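Spherulin-4 (Aspergillus clavatus, PDB 5C5G) is a glycoside hydrolase, probably of the cell surface, that probably acts on galactosaminogalactan, a fungal polysaccharide containing N-acetylgalactosamine. Local coordinates at residues A[91-96]-A[134-139]. Sequence-based numbering, arbitrary orientation.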
ATOM      1  N   ARG A  91     -10.841  12.234 -11.834  1.00 11.43           N
ATOM      2  CA  ARG A  91     -12.186  11.688 -11.647  1.00 11.23           C
ATOM      3  C   ARG A  91     -12.141  10.560 -10.626  1.00 10.20           C
ATOM      4  O   ARG A  91     -12.991  10.470  -9.735  1.00 10.83           O
ATOM      5  CB  ARG A  91     -12.784  11.194 -12.966  1.00 11.85           C
ATOM      6  CG  ARG A  91     -14.137  10.506 -12.808  1.00 12.75           C
ATOM      7  CD  ARG A  91     -14.010   9.005 -12.568  1.00 12.72           C
ATOM      8  NE  ARG A  91     -15.318   8.408 -12.339  1.00 11.86           N
ATOM      9  CZ  ARG A  91     -15.499   7.177 -11.878  1.00 12.81           C
ATOM     10  NH1 ARG A  91     -16.725   6.717 -11.696  1.00 13.63           N
ATOM     11  NH2 ARG A  91     -14.457   6.398 -11.631  1.00 12.72           N
ATOM     12  N   ASP A  92     -11.148   9.695 -10.720  1.00  9.64           N
ATOM     13  CA  ASP A  92     -11.076   8.569  -9.805  1.00  9.22           C
ATOM     14  C   ASP A  92     -10.801   9.048  -8.376  1.00  9.48           C
ATOM     15  O   ASP A  92     -11.410   8.567  -7.417  1.00 10.37           O
ATOM     16  CB  ASP A  92     -10.014   7.555 -10.241  1.00 10.07           C
ATOM     17  CG  ASP A  92     -10.420   6.758 -11.458  1.00 11.48           C
ATOM     18  OD1 ASP A  92     -11.607   6.777 -11.849  1.00 12.16           O
ATOM     19  OD2 ASP A  92      -9.531   6.096 -12.040  1.00 12.10           O
ATOM     20  N   ILE A  93      -9.873   9.991  -8.208  1.00  9.18           N
ATOM     21  CA  ILE A  93      -9.594  10.538  -6.883  1.00  9.08           C
ATOM     22  C   ILE A  93     -10.872  11.106  -6.281  1.00  9.30           C
ATOM     23  O   ILE A  93     -11.203  10.853  -5.111  1.00 10.59           O
ATOM     24  CB  ILE A  93      -8.540  11.661  -6.965  1.00  9.26           C
ATOM     25  CG1 ILE A  93      -7.184  11.109  -7.434  1.00  9.85           C
ATOM     26  CG2 ILE A  93      -8.390  12.337  -5.612  1.00  9.91           C
ATOM     27  CD1 ILE A  93      -6.188  12.200  -7.823  1.00 10.85           C
ATOM     28  N   GLU A  94     -11.569  11.917  -7.059  1.00  9.44           N
ATOM     29  CA  GLU A  94     -12.774  12.591  -6.587  1.00 10.33           C
ATOM     30  C   GLU A  94     -13.900  11.614  -6.284  1.00  9.71           C
ATOM     31  O   GLU A  94     -14.732  11.863  -5.421  1.00 10.93           O
ATOM     32  CB  GLU A  94     -13.214  13.648  -7.596  1.00 13.39           C
ATOM     33  CG  GLU A  94     -12.228  14.814  -7.603  1.00 16.00           C
ATOM     34  CD  GLU A  94     -12.581  15.909  -8.569  1.00 28.98           C
ATOM     35  OE1 GLU A  94     -13.477  15.697  -9.411  1.00 27.84           O
ATOM     36  OE2 GLU A  94     -11.952  16.990  -8.471  1.00 28.66           O
ATOM     37  N   THR A  95     -13.943  10.508  -7.000  1.00  9.49           N
ATOM     38  CA  THR A  95     -14.956   9.483  -6.760  1.00  9.09           C
ATOM     39  C   THR A  95     -14.747   8.893  -5.371  1.00  9.50           C
ATOM     40  O   THR A  95     -15.672   8.841  -4.563  1.00  9.74           O
ATOM     41  CB  THR A  95     -14.905   8.397  -7.858  1.00 10.67           C
ATOM     42  OG1 THR A  95     -15.187   8.993  -9.137  1.00 11.44           O
ATOM     43  CG2 THR A  95     -15.931   7.321  -7.604  1.00 10.80           C
ATOM     44  N   TYR A  96     -13.530   8.458  -5.062  1.00  9.24           N
ATOM     45  CA  TYR A  96     -13.254   7.977  -3.706  1.00  9.07           C
ATOM     46  C   TYR A  96     -13.569   9.046  -2.668  1.00  9.46           C
ATOM     47  O   TYR A  96     -14.152   8.755  -1.612  1.00 10.18           O
ATOM     48  CB  TYR A  96     -11.790   7.591  -3.543  1.00  8.72           C
ATOM     49  CG  TYR A  96     -11.341   6.290  -4.181  1.00  8.24           C
ATOM     50  CD1 TYR A  96     -11.820   5.058  -3.756  1.00  8.93           C
ATOM     51  CD2 TYR A  96     -10.413   6.306  -5.210  1.00  8.72           C
ATOM     52  CE1 TYR A  96     -11.385   3.886  -4.326  1.00  8.92           C
ATOM     53  CE2 TYR A  96      -9.970   5.151  -5.789  1.00  9.23           C
ATOM     54  CZ  TYR A  96     -10.452   3.927  -5.343  1.00  8.18           C
ATOM     55  OH  TYR A  96     -10.048   2.737  -5.887  1.00  9.48           O
ATOM     56  N   THR A 134      -0.703  15.149  -6.137  1.00 10.29           N
ATOM     57  CA  THR A 134      -0.603  15.305  -4.697  1.00 10.82           C
ATOM     58  C   THR A 134      -1.421  16.500  -4.221  1.00 11.70           C
ATOM     59  O   THR A 134      -2.116  16.414  -3.201  1.00 12.44           O
ATOM     60  CB  THR A 134       0.864  15.365  -4.258  1.00 12.07           C
ATOM     61  OG1 THR A 134       1.383  14.046  -4.406  1.00 11.99           O
ATOM     62  CG2 THR A 134       1.008  15.786  -2.806  1.00 14.11           C
ATOM     63  N   ASP A 135      -1.355  17.614  -4.943  1.00 12.21           N
ATOM     64  CA  ASP A 135      -2.175  18.770  -4.590  1.00 13.24           C
ATOM     65  C   ASP A 135      -3.662  18.431  -4.597  1.00 12.20           C
ATOM     66  O   ASP A 135      -4.415  18.865  -3.734  1.00 13.44           O
ATOM     67  CB  ASP A 135      -1.902  19.940  -5.549  1.00 17.46           C
ATOM     68  CG  ASP A 135      -0.578  20.636  -5.280  1.00 22.09           C
ATOM     69  OD1 ASP A 135       0.040  20.390  -4.222  1.00 22.56           O
ATOM     70  OD2 ASP A 135      -0.172  21.450  -6.133  1.00 28.07           O
ATOM     71  N   VAL A 136      -4.087  17.658  -5.582  1.00 12.90           N
ATOM     72  CA  VAL A 136      -5.480  17.240  -5.651  1.00 11.73           C
ATOM     73  C   VAL A 136      -5.853  16.384  -4.448  1.00 11.75           C
ATOM     74  O   VAL A 136      -6.880  16.613  -3.799  1.00 13.38           O
ATOM     75  CB  VAL A 136      -5.789  16.490  -6.965  1.00 14.65           C
ATOM     76  CG1 VAL A 136      -7.215  15.936  -6.960  1.00 15.87           C
ATOM     77  CG2 VAL A 136      -5.596  17.413  -8.156  1.00 16.23           C
ATOM     78  N   VAL A 137      -5.029  15.400  -4.108  1.00 10.54           N
ATOM     79  CA  VAL A 137      -5.340  14.566  -2.966  1.00 10.31           C
ATOM     80  C   VAL A 137      -5.392  15.389  -1.685  1.00 10.63           C
ATOM     81  O   VAL A 137      -6.324  15.246  -0.879  1.00 11.69           O
ATOM     82  CB  VAL A 137      -4.316  13.454  -2.822  1.00  9.95           C
ATOM     83  CG1 VAL A 137      -4.535  12.665  -1.531  1.00 11.25           C
ATOM     84  CG2 VAL A 137      -4.408  12.531  -4.009  1.00 10.25           C
ATOM     85  N   LYS A 138      -4.403  16.250  -1.481  1.00 11.61           N
ATOM     86  CA  LYS A 138      -4.331  17.049  -0.259  1.00 13.00           C
ATOM     87  C   LYS A 138      -5.455  18.072  -0.166  1.00 13.86           C
ATOM     88  O   LYS A 138      -5.784  18.517   0.931  1.00 17.31           O
ATOM     89  CB  LYS A 138      -2.985  17.768  -0.167  1.00 15.79           C
ATOM     90  CG  LYS A 138      -1.771  16.845  -0.108  1.00 22.08           C
ATOM     91  CD  LYS A 138      -1.681  16.020   1.166  1.00 30.94           C
ATOM     92  CE  LYS A 138      -0.383  15.194   1.192  1.00 34.13           C
ATOM     93  NZ  LYS A 138      -0.348  14.136   2.267  1.00 29.22           N
ATOM     94  N   GLY A 139      -6.033  18.469  -1.300  1.00 13.52           N
ATOM     95  CA  GLY A 139      -7.028  19.530  -1.316  1.00 16.32           C
ATOM     96  C   GLY A 139      -8.473  19.094  -1.465  1.00 15.82           C
ATOM     97  O   GLY A 139      -9.379  19.929  -1.462  1.00 19.05           O
TER
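Ile93 reaches from one helix to the next and lays both ends of its branched side chain against Val136. Its CD1 and its CG2 each lie 4.0 Å from Val136 CG1, so a single valine methyl sits against two methyls of the isoleucine. The torsions present both methyls to the valine: CG2 of Ile93 is anti to its backbone N, while CG1 stands beside that N (chi1 -65°) and carries CD1 outward. On the facing helix, Val136 holds CG1 anti to its own N (chi1 174°). Val137 adds a looser touch, its CG2 lying 4.2 Å from Ile93 CD1. The helices come close here, Ile93 CA and Val137 CA lying 7.0 Å apart, and the small join is wholly apolar. Beneath it, Ile93 and Val137 both rest on Phe115 of strand 112-116, and Val137 also touches Ile113 of the same strand and Val149 of strand 148-152. On the far side of helix 86-103, Arg91 NH2 forms a salt bridge with Asp92 OD1 (2.9 Å), in the guanidinium plane, while Thr95 OG1 sits over one face of that group. Helices 86-103 and 124-139 thus pack side by side over strand 112-116, which lies between them in the chain, as in the outer layer of a (beta/alpha)8 TIM barrel.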